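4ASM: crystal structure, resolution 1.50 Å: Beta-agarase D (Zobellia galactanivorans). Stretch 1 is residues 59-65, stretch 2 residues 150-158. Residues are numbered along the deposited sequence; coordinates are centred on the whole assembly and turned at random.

Stretch 1, residues 59-65: KYHNRPN
Stretch 2, residues 150-158: IWLLSPDDT

An irregular segment, residues 59-65, lies against the end of a strand and the turn that follows it, and the two bury 336 Å² between them. Residues 60 to 63 are extended, with phi between -55° and -67° and psi between 144° and 161°; Pro64 then bends the chain to -50/-37. In stretch 2 the strand runs through Leu153, after which Ser154 to Asp157 form a type I beta turn: Pro155 at -49/-34, Asp156 at -87/5, closed by Asp157 N to Ser154 O at 2.9 Å. Asp157 follows with a positive phi, 70/17. The closest CA approach across the stretches is Pro64 CA to Pro155 CA, 5.2 Å; both chains advance roughly the same way, Tyr60 lying by Trp151 and Leu153, and Pro64 by Pro155 and Asp156.

His61 is the polar centre of the contact. Its CA-to-CB bond points toward stretch 2, and chi1 of 73° (p) with chi2 of 155° lays the imidazole alongside the turn. NE2 donates to Asp157 OD1 at 2.7 Å, a short bond with an N-H...O angle of 131°, so OD1 sits well off the ideal line, though near the ring plane. The Ser154 carbonyl also approaches the ring edge, with O 3.1 Å from His61 CE1. Because ND1 is hydrogen-bonded elsewhere in the structure, both ring nitrogens are engaged. Asp157 starts sideways, but m (chi1 -66°, chi2 -25°) brings its carboxylate in to meet NE2.

An apolar part lies on the strand side. Leu153 points toward stretch 1, and its t,p rotamer (-179°, 62°) gives CD2 close methyl contacts, 3.3 Å from His61 NE2 and 3.4 Å from Tyr60 OH; the apolar pair itself is Leu153 CD2 to Tyr60 CZ, 4.2 Å. Tyr60 leaves its backbone sideways, yet chi1 of -177° (t) and chi2 of 61° carry the ring inward until its CE1 lies 4.1 Å from Trp151 CH2, which meets the tyrosine at its edge. Trp151 also starts sideways; chi1 of 53° (p) and chi2 of -59° swing the far end of its indole into reach.

At the more open end, two C-gamma exo prolines pack together. Pro64 CG is 3.9 Å from Pro155 CB, and Pro64 CD is 3.4 Å from Pro155 O. Pro64 CG also comes within 4.1 Å of Asp156 CB, although the CA-to-CB bond of Asp156 points away. Asn62 and Arg63, both m at chi1, likewise have CA-to-CB bonds that point away; Asn62 contributes its carbonyl instead. The oxygen of water 1 lies 2.9 Å from Asn62 O and 2.9 Å from Pro155 O, between two carbonyl oxygens that are 4.2 Å apart.

Asp156 OD1 ties together the turn and the residue after it. Its p rotamer (chi1 78°, chi2 -2°) holds OD1 where three donors converge: Ser154 OG at 2.8 Å, Thr158 N at 3.0 Å and Thr158 OG1 at 2.7 Å. Ser154 and Thr158 are also p (68° and 61°). The rule to read is a division between neighbours: the OD1 of Asp156 serves its own stretch, while the OD1 of Asp157 reaches across to the histidine.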

ATOM      1  N   LYS A  59      -3.455  -0.823 -16.274  1.00  7.01           N
ATOM      2  CA  LYS A  59      -3.875  -2.152 -15.878  1.00  7.30           C
ATOM      3  C   LYS A  59      -2.998  -2.660 -14.737  1.00  6.86           C
ATOM      4  O   LYS A  59      -1.886  -2.191 -14.558  1.00  7.12           O
ATOM      5  CB  LYS A  59      -3.811  -3.098 -17.104  1.00  7.64           C
ATOM      6  CG  LYS A  59      -4.359  -4.496 -16.885  1.00  8.33           C
ATOM      7  CD  LYS A  59      -4.397  -5.221 -18.238  1.00  8.71           C
ATOM      8  CE  LYS A  59      -4.860  -6.657 -18.071  1.00 12.06           C
ATOM      9  NZ  LYS A  59      -5.213  -7.256 -19.404  1.00 15.27           N
ATOM     10  N   TYR A  60      -3.535  -3.618 -13.986  1.00  6.85           N
ATOM     11  CA  TYR A  60      -2.745  -4.379 -13.029  1.00  6.52           C
ATOM     12  C   TYR A  60      -1.549  -5.024 -13.732  1.00  6.87           C
ATOM     13  O   TYR A  60      -1.581  -5.285 -14.928  1.00  7.86           O
ATOM     14  CB  TYR A  60      -3.661  -5.449 -12.464  1.00  7.09           C
ATOM     15  CG  TYR A  60      -3.111  -6.337 -11.396  1.00  7.61           C
ATOM     16  CD1 TYR A  60      -2.669  -5.811 -10.170  1.00  6.54           C
ATOM     17  CD2 TYR A  60      -3.095  -7.714 -11.564  1.00  7.16           C
ATOM     18  CE1 TYR A  60      -2.214  -6.657  -9.137  1.00  8.11           C
ATOM     19  CE2 TYR A  60      -2.625  -8.552 -10.556  1.00  7.90           C
ATOM     20  CZ  TYR A  60      -2.192  -8.023  -9.344  1.00  7.09           C
ATOM     21  OH  TYR A  60      -1.734  -8.861  -8.333  1.00 10.32           O
ATOM     22  N   HIS A  61      -0.501  -5.299 -12.965  1.00  5.89           N
ATOM     23  CA  HIS A  61       0.828  -5.570 -13.530  1.00  5.74           C
ATOM     24  C   HIS A  61       0.945  -6.858 -14.340  1.00  6.52           C
ATOM     25  O   HIS A  61       0.332  -7.881 -14.014  1.00  7.18           O
ATOM     26  CB  HIS A  61       1.893  -5.515 -12.408  1.00  6.19           C
ATOM     27  CG  HIS A  61       1.876  -6.682 -11.459  1.00  5.58           C
ATOM     28  ND1 HIS A  61       3.004  -7.062 -10.765  1.00  6.73           N
ATOM     29  CD2 HIS A  61       0.901  -7.557 -11.107  1.00  7.67           C
ATOM     30  CE1 HIS A  61       2.717  -8.106 -10.011  1.00  5.70           C
ATOM     31  NE2 HIS A  61       1.450  -8.429 -10.197  1.00  7.40           N
ATOM     32  N   ASN A  62       1.745  -6.785 -15.401  1.00  6.57           N
ATOM     33  CA  ASN A  62       2.001  -7.975 -16.229  1.00  7.68           C
ATOM     34  C   ASN A  62       2.706  -9.082 -15.462  1.00  9.06           C
ATOM     35  O   ASN A  62       3.384  -8.856 -14.454  1.00  8.73           O
ATOM     36  CB  ASN A  62       2.847  -7.619 -17.459  1.00  7.61           C
ATOM     37  CG  ASN A  62       2.119  -6.740 -18.456  1.00  7.63           C
ATOM     38  OD1 ASN A  62       0.900  -6.767 -18.575  1.00  8.90           O
ATOM     39  ND2 ASN A  62       2.894  -5.949 -19.196  1.00  9.56           N
ATOM     40  N   ARG A  63       2.562 -10.296 -15.988  1.00 10.14           N
ATOM     41  CA  ARG A  63       3.334 -11.444 -15.531  1.00 11.00           C
ATOM     42  C   ARG A  63       4.828 -11.289 -15.827  1.00 11.59           C
ATOM     43  O   ARG A  63       5.204 -10.484 -16.670  1.00 11.04           O
ATOM     44  CB  ARG A  63       2.795 -12.684 -16.232  1.00 11.78           C
ATOM     45  CG  ARG A  63       1.427 -13.050 -15.758  1.00 14.04           C
ATOM     46  CD  ARG A  63       0.775 -14.055 -16.670  1.00 18.51           C
ATOM     47  NE  ARG A  63      -0.566 -14.366 -16.193  1.00 23.61           N
ATOM     48  CZ  ARG A  63      -0.831 -15.217 -15.205  1.00 26.73           C
ATOM     49  NH1 ARG A  63       0.160 -15.863 -14.594  1.00 29.07           N
ATOM     50  NH2 ARG A  63      -2.086 -15.433 -14.831  1.00 28.94           N
ATOM     51  N   PRO A  64       5.695 -12.054 -15.133  1.00 12.18           N
ATOM     52  CA  PRO A  64       7.143 -12.003 -15.417  1.00 12.99           C
ATOM     53  C   PRO A  64       7.496 -12.150 -16.915  1.00 13.65           C
ATOM     54  O   PRO A  64       8.417 -11.477 -17.385  1.00 14.40           O
ATOM     55  CB  PRO A  64       7.703 -13.168 -14.594  1.00 12.66           C
ATOM     56  CG  PRO A  64       6.735 -13.265 -13.404  1.00 12.59           C
ATOM     57  CD  PRO A  64       5.374 -12.959 -14.007  1.00 12.22           C
ATOM     58  N   ASN A  65       6.750 -12.994 -17.639  1.00 14.40           N
ATOM     59  CA  ASN A  65       6.992 -13.214 -19.084  1.00 14.87           C
ATOM     60  C   ASN A  65       6.441 -12.129 -20.014  1.00 15.52           C
ATOM     61  O   ASN A  65       6.589 -12.209 -21.243  1.00 16.30           O
ATOM     62  CB  ASN A  65       6.513 -14.613 -19.536  1.00 15.54           C
ATOM     63  CG  ASN A  65       4.997 -14.815 -19.427  1.00 17.28           C
ATOM     64  OD1 ASN A  65       4.506 -15.942 -19.582  1.00 21.91           O
ATOM     65  ND2 ASN A  65       4.252 -13.750 -19.183  1.00 14.66           N
ATOM     66  N   ILE A 150      -1.178   2.680  -2.621  1.00  4.87           N
ATOM     67  CA  ILE A 150       0.055   2.902  -3.386  1.00  4.82           C
ATOM     68  C   ILE A 150       1.012   1.849  -2.889  1.00  4.34           C
ATOM     69  O   ILE A 150       1.273   1.759  -1.685  1.00  4.55           O
ATOM     70  CB  ILE A 150       0.649   4.301  -3.146  1.00  4.25           C
ATOM     71  CG1 ILE A 150      -0.374   5.374  -3.542  1.00  5.21           C
ATOM     72  CG2 ILE A 150       1.963   4.433  -3.901  1.00  4.99           C
ATOM     73  CD1 ILE A 150       0.062   6.809  -3.254  1.00  6.86           C
ATOM     74  N   TRP A 151       1.498   1.003  -3.789  1.00  4.80           N
ATOM     75  CA  TRP A 151       2.229  -0.162  -3.310  1.00  5.00           C
ATOM     76  C   TRP A 151       3.200  -0.725  -4.339  1.00  5.28           C
ATOM     77  O   TRP A 151       3.225  -0.269  -5.491  1.00  5.38           O
ATOM     78  CB  TRP A 151       1.237  -1.227  -2.801  1.00  5.88           C
ATOM     79  CG  TRP A 151       0.133  -1.642  -3.749  1.00  6.36           C
ATOM     80  CD1 TRP A 151      -0.836  -0.842  -4.314  1.00  6.17           C
ATOM     81  CD2 TRP A 151      -0.136  -2.974  -4.197  1.00  5.82           C
ATOM     82  NE1 TRP A 151      -1.679  -1.608  -5.087  1.00  7.85           N
ATOM     83  CE2 TRP A 151      -1.269  -2.916  -5.033  1.00  5.89           C
ATOM     84  CE3 TRP A 151       0.479  -4.212  -3.970  1.00  6.20           C
ATOM     85  CZ2 TRP A 151      -1.798  -4.055  -5.656  1.00  7.48           C
ATOM     86  CZ3 TRP A 151      -0.044  -5.348  -4.564  1.00  8.23           C
ATOM     87  CH2 TRP A 151      -1.188  -5.267  -5.397  1.00  7.13           C
ATOM     88  N   LEU A 152       4.007  -1.686  -3.892  1.00  4.52           N
ATOM     89  CA  LEU A 152       5.028  -2.338  -4.721  1.00  5.50           C
ATOM     90  C   LEU A 152       4.789  -3.848  -4.703  1.00  5.68           C
ATOM     91  O   LEU A 152       4.543  -4.429  -3.624  1.00  5.91           O
ATOM     92  CB  LEU A 152       6.427  -2.029  -4.165  1.00  6.23           C
ATOM     93  CG  LEU A 152       6.774  -0.586  -3.814  1.00  6.09           C
ATOM     94  CD1 LEU A 152       8.158  -0.504  -3.175  1.00  6.46           C
ATOM     95  CD2 LEU A 152       6.663   0.345  -5.028  1.00  8.04           C
ATOM     96  N   LEU A 153       4.867  -4.498  -5.866  1.00  5.80           N
ATOM     97  CA  LEU A 153       4.587  -5.941  -5.931  1.00  6.35           C
ATOM     98  C   LEU A 153       5.511  -6.594  -6.942  1.00  6.70           C
ATOM     99  O   LEU A 153       5.605  -6.118  -8.082  1.00  6.71           O
ATOM    100  CB  LEU A 153       3.128  -6.192  -6.313  1.00  6.72           C
ATOM    101  CG  LEU A 153       2.627  -7.639  -6.414  1.00  7.66           C
ATOM    102  CD1 LEU A 153       2.726  -8.382  -5.074  1.00  8.51           C
ATOM    103  CD2 LEU A 153       1.187  -7.686  -6.955  1.00  9.24           C
ATOM    104  N   SER A 154       6.197  -7.663  -6.538  1.00  6.01           N
ATOM    105  CA  SER A 154       7.076  -8.356  -7.489  1.00  6.08           C
ATOM    106  C   SER A 154       6.219  -8.957  -8.610  1.00  6.38           C
ATOM    107  O   SER A 154       5.079  -9.354  -8.365  1.00  6.68           O
ATOM    108  CB  SER A 154       7.942  -9.413  -6.782  1.00  6.13           C
ATOM    109  OG  SER A 154       7.163 -10.485  -6.305  1.00  8.38           O
ATOM    110  N   PRO A 155       6.738  -8.968  -9.848  1.00  6.55           N
ATOM    111  CA  PRO A 155       5.988  -9.580 -10.964  1.00  7.26           C
ATOM    112  C   PRO A 155       5.439 -10.985 -10.670  1.00  7.56           C
ATOM    113  O   PRO A 155       4.374 -11.343 -11.164  1.00  7.73           O
ATOM    114  CB  PRO A 155       7.030  -9.616 -12.089  1.00  7.32           C
ATOM    115  CG  PRO A 155       7.863  -8.419 -11.833  1.00  7.63           C
ATOM    116  CD  PRO A 155       7.960  -8.290 -10.314  1.00  6.65           C
ATOM    117  N   ASP A 156       6.166 -11.779  -9.877  1.00  7.39           N
ATOM    118  CA  ASP A 156       5.701 -13.143  -9.588  1.00  7.93           C
ATOM    119  C   ASP A 156       4.744 -13.240  -8.403  1.00  7.22           C
ATOM    120  O   ASP A 156       4.342 -14.332  -7.995  1.00  8.03           O
ATOM    121  CB  ASP A 156       6.886 -14.109  -9.433  1.00  8.39           C
ATOM    122  CG  ASP A 156       7.590 -14.003  -8.081  1.00  9.41           C
ATOM    123  OD1 ASP A 156       7.227 -13.158  -7.219  1.00  8.94           O
ATOM    124  OD2 ASP A 156       8.542 -14.788  -7.889  1.00 10.77           O
ATOM    125  N   ASP A 157       4.365 -12.078  -7.853  1.00  7.12           N
ATOM    126  CA  ASP A 157       3.309 -11.974  -6.830  1.00  7.33           C
ATOM    127  C   ASP A 157       3.709 -12.578  -5.457  1.00  6.55           C
ATOM    128  O   ASP A 157       2.838 -12.809  -4.621  1.00  8.01           O
ATOM    129  CB  ASP A 157       1.965 -12.576  -7.302  1.00  7.03           C
ATOM    130  CG  ASP A 157       1.342 -11.805  -8.448  1.00  9.63           C
ATOM    131  OD1 ASP A 157       1.626 -10.596  -8.586  1.00 11.07           O
ATOM    132  OD2 ASP A 157       0.543 -12.428  -9.196  1.00 12.08           O
ATOM    133  N   THR A 158       5.004 -12.793  -5.221  1.00  6.61           N
ATOM    134  CA  THR A 158       5.435 -13.366  -3.921  1.00  7.14           C
ATOM    135  C   THR A 158       5.855 -12.322  -2.873  1.00  7.08           C
ATOM    136  O   THR A 158       5.826 -12.594  -1.685  1.00  7.27           O
ATOM    137  CB  THR A 158       6.593 -14.382  -4.074  1.00  7.24           C
ATOM    138  OG1 THR A 158       7.744 -13.753  -4.635  1.00  8.22           O
ATOM    139  CG2 THR A 158       6.170 -15.565  -4.960  1.00  8.87           C
TER
HETATM  140  O   HOH W   1       1.984 -10.446 -12.481  1.00 11.69           O